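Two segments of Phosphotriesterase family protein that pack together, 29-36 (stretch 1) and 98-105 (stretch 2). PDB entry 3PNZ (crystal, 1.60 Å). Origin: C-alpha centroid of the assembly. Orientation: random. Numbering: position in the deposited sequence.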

# COMPACT_ATOMS: atom_id res chain seq x y z
N PRO A 29 -7.17 8.28 10.83
CA PRO A 29 -8.16 8.51 9.78
C PRO A 29 -9.33 9.34 10.28
O PRO A 29 -9.96 8.94 11.26
CB PRO A 29 -8.65 7.09 9.44
CG PRO A 29 -7.61 6.17 9.93
CD PRO A 29 -6.84 6.85 11.02
N ALA A 30 -9.62 10.46 9.64
CA ALA A 30 -10.68 11.35 10.11
C ALA A 30 -12.01 10.62 10.20
O ALA A 30 -12.71 10.70 11.21
CB ALA A 30 -10.81 12.56 9.20
N TYR A 31 -12.36 9.91 9.13
CA TYR A 31 -13.62 9.20 9.06
C TYR A 31 -13.83 8.30 10.28
O TYR A 31 -14.93 8.26 10.85
CB TYR A 31 -13.71 8.39 7.77
CG TYR A 31 -14.96 7.56 7.66
CD1 TYR A 31 -16.09 8.06 7.03
CD2 TYR A 31 -15.01 6.29 8.21
CE1 TYR A 31 -17.24 7.30 6.94
CE2 TYR A 31 -16.15 5.53 8.12
CZ TYR A 31 -17.26 6.04 7.49
OH TYR A 31 -18.41 5.28 7.40
N TRP A 32 -12.79 7.59 10.69
CA TRP A 32 -12.89 6.67 11.83
C TRP A 32 -12.82 7.39 13.18
O TRP A 32 -13.55 7.05 14.11
CB TRP A 32 -11.84 5.57 11.73
CG TRP A 32 -12.09 4.63 10.59
CD1 TRP A 32 -11.25 4.33 9.55
CD2 TRP A 32 -13.28 3.86 10.37
NE1 TRP A 32 -11.84 3.43 8.70
CE2 TRP A 32 -13.08 3.12 9.18
CE3 TRP A 32 -14.49 3.72 11.06
CZ2 TRP A 32 -14.05 2.25 8.68
CZ3 TRP A 32 -15.45 2.86 10.55
CH2 TRP A 32 -15.23 2.14 9.37
N GLN A 33 -11.94 8.38 13.27
CA GLN A 33 -11.83 9.20 14.47
C GLN A 33 -13.17 9.84 14.82
O GLN A 33 -13.58 9.87 15.99
CB GLN A 33 -10.77 10.29 14.26
CG GLN A 33 -10.45 11.10 15.51
CD GLN A 33 -9.57 12.29 15.21
OE1 GLN A 33 -9.73 12.96 14.19
NE2 GLN A 33 -8.63 12.57 16.11
N GLU A 34 -13.85 10.35 13.81
CA GLU A 34 -15.14 11.00 14.02
C GLU A 34 -16.20 10.01 14.49
O GLU A 34 -17.21 10.42 15.07
CB GLU A 34 -15.59 11.72 12.74
CG GLU A 34 -14.72 12.93 12.41
CD GLU A 34 -14.94 13.47 11.01
OE1 GLU A 34 -16.07 13.34 10.49
OE2 GLU A 34 -13.98 14.03 10.43
N ARG A 35 -15.98 8.72 14.25
CA ARG A 35 -16.94 7.69 14.62
C ARG A 35 -16.50 6.90 15.84
O ARG A 35 -17.07 5.85 16.16
CB ARG A 35 -17.21 6.75 13.45
CG ARG A 35 -18.12 7.37 12.41
CD ARG A 35 -18.10 6.63 11.10
NE ARG A 35 -18.97 7.30 10.14
CZ ARG A 35 -18.71 8.48 9.60
NH1 ARG A 35 -17.59 9.13 9.92
NH2 ARG A 35 -19.56 9.02 8.74
N ASP A 36 -15.48 7.41 16.52
CA ASP A 36 -14.96 6.79 17.73
C ASP A 36 -14.50 5.35 17.52
O ASP A 36 -14.44 4.58 18.48
CB ASP A 36 -16.02 6.84 18.84
CG ASP A 36 -16.33 8.26 19.28
OD1 ASP A 36 -15.39 9.00 19.62
OD2 ASP A 36 -17.53 8.64 19.27
N SER A 98 -13.26 6.04 -1.25
CA SER A 98 -14.22 7.15 -1.20
C SER A 98 -15.09 7.25 0.04
O SER A 98 -15.56 8.34 0.37
CB SER A 98 -15.11 7.18 -2.45
OG SER A 98 -16.02 6.09 -2.45
N PHE A 99 -15.33 6.15 0.75
CA PHE A 99 -16.15 6.24 1.95
C PHE A 99 -15.47 7.09 3.03
O PHE A 99 -16.14 7.73 3.84
CB PHE A 99 -16.63 4.86 2.47
CG PHE A 99 -15.62 4.11 3.32
CD1 PHE A 99 -15.33 4.52 4.61
CD2 PHE A 99 -15.02 2.96 2.84
CE1 PHE A 99 -14.42 3.81 5.40
CE2 PHE A 99 -14.11 2.24 3.62
CZ PHE A 99 -13.82 2.67 4.90
N LEU A 100 -14.14 7.14 3.00
CA LEU A 100 -13.39 7.98 3.93
C LEU A 100 -13.60 9.47 3.69
O LEU A 100 -13.29 10.29 4.55
CB LEU A 100 -11.89 7.70 3.79
CG LEU A 100 -11.41 6.30 4.15
CD1 LEU A 100 -9.95 6.15 3.72
CD2 LEU A 100 -11.58 6.07 5.65
N TRP A 101 -14.11 9.82 2.52
CA TRP A 101 -14.12 11.22 2.10
C TRP A 101 -15.15 12.07 2.85
O TRP A 101 -15.19 13.29 2.69
CB TRP A 101 -14.30 11.34 0.59
CG TRP A 101 -13.17 10.69 -0.15
CD1 TRP A 101 -12.00 10.24 0.39
CD2 TRP A 101 -13.11 10.41 -1.55
NE1 TRP A 101 -11.20 9.70 -0.59
CE2 TRP A 101 -11.87 9.78 -1.79
CE3 TRP A 101 -13.98 10.61 -2.62
CZ2 TRP A 101 -11.47 9.36 -3.06
CZ3 TRP A 101 -13.59 10.20 -3.89
CH2 TRP A 101 -12.34 9.58 -4.09
N ASP A 102 -15.97 11.42 3.67
CA ASP A 102 -16.91 12.14 4.52
C ASP A 102 -16.15 12.85 5.64
O ASP A 102 -16.64 13.82 6.22
CB ASP A 102 -17.94 11.18 5.12
CG ASP A 102 -18.94 11.88 6.01
OD1 ASP A 102 -19.79 12.64 5.49
OD2 ASP A 102 -18.90 11.66 7.25
N GLY A 103 -14.94 12.36 5.93
CA GLY A 103 -14.11 12.92 6.98
C GLY A 103 -13.77 14.38 6.78
O GLY A 103 -13.66 14.86 5.65
N LYS A 104 -13.60 15.09 7.89
CA LYS A 104 -13.23 16.50 7.84
C LYS A 104 -11.76 16.73 7.50
O LYS A 104 -10.88 15.99 7.93
CB LYS A 104 -13.58 17.19 9.17
CG LYS A 104 -15.06 17.39 9.37
CD LYS A 104 -15.35 18.05 10.71
CE LYS A 104 -16.83 18.32 10.89
NZ LYS A 104 -17.13 18.97 12.19
N ILE A 105 -11.52 17.76 6.70
CA ILE A 105 -10.16 18.15 6.35
C ILE A 105 -9.50 18.85 7.52
O ILE A 105 -10.04 19.81 8.07
CB ILE A 105 -10.17 19.05 5.11
CG1 ILE A 105 -10.61 18.25 3.89
CG2 ILE A 105 -8.79 19.69 4.90
CD1 ILE A 105 -10.83 19.08 2.65
O HOH W 1 -11.20 10.28 6.57
O HOH W 2 -16.71 11.49 8.75
O HOH W 3 -17.26 15.03 8.63

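Polar groups at a packing interface tend to find partners, and where direct bonds fall short, ordered water often supplies them. The contact between residues 29-36 and 98-105 of this phosphotriesterase family protein illustrates the principle. A short helix in the first stretch, beginning after P29 at the N-cap, meets a 3-10 segment and the loop that follows it. The nearest CA atoms across the contact are those of Y31 and G103, 4.3 Å apart. Glycine permits this approach: an ideal CB on G103 would sit 2.9 Å from A30 CB, a clash.

The first turn of a helix leaves amides without partners inside the helix. W32 N has a weak bond to P29 O, and Q33 N a better one to the same oxygen, but Y31 N turns to water 1, which accepts its hydrogen at 2.8 Å and donates to L100 O at 2.9 Å. That carbonyl also receives G103 N within its own stretch.

Farther along, E34 reaches across with its carboxylate. K104 N donates to E34 OE2 at 2.8 Å and 174°, nearly linear. E34 OE1 accepts from two waters: water 3, which also donates to D102 O, and water 2, which also donates to D102 OD2. Water 2 in turn accepts from R35 NH1, so a single molecule links two acids and a base. The guanidinium has further partners: NH1 donates to Y31 O, and R35 NH2 forms a salt bridge with D102 OD2 at 3.1 Å, the oxygen lying near the guanidinium plane.

Apolar side chains supply much of the rest. F99 turns its edge toward the face of Y31, with Y31 CE2 and F99 CE1 3.7 Å apart, while W32 CZ2 approaches the same F99 CE1 equally closely. L100 CD2 packs 3.8 Å from Y31 CB, adding an aliphatic contact beside the rings.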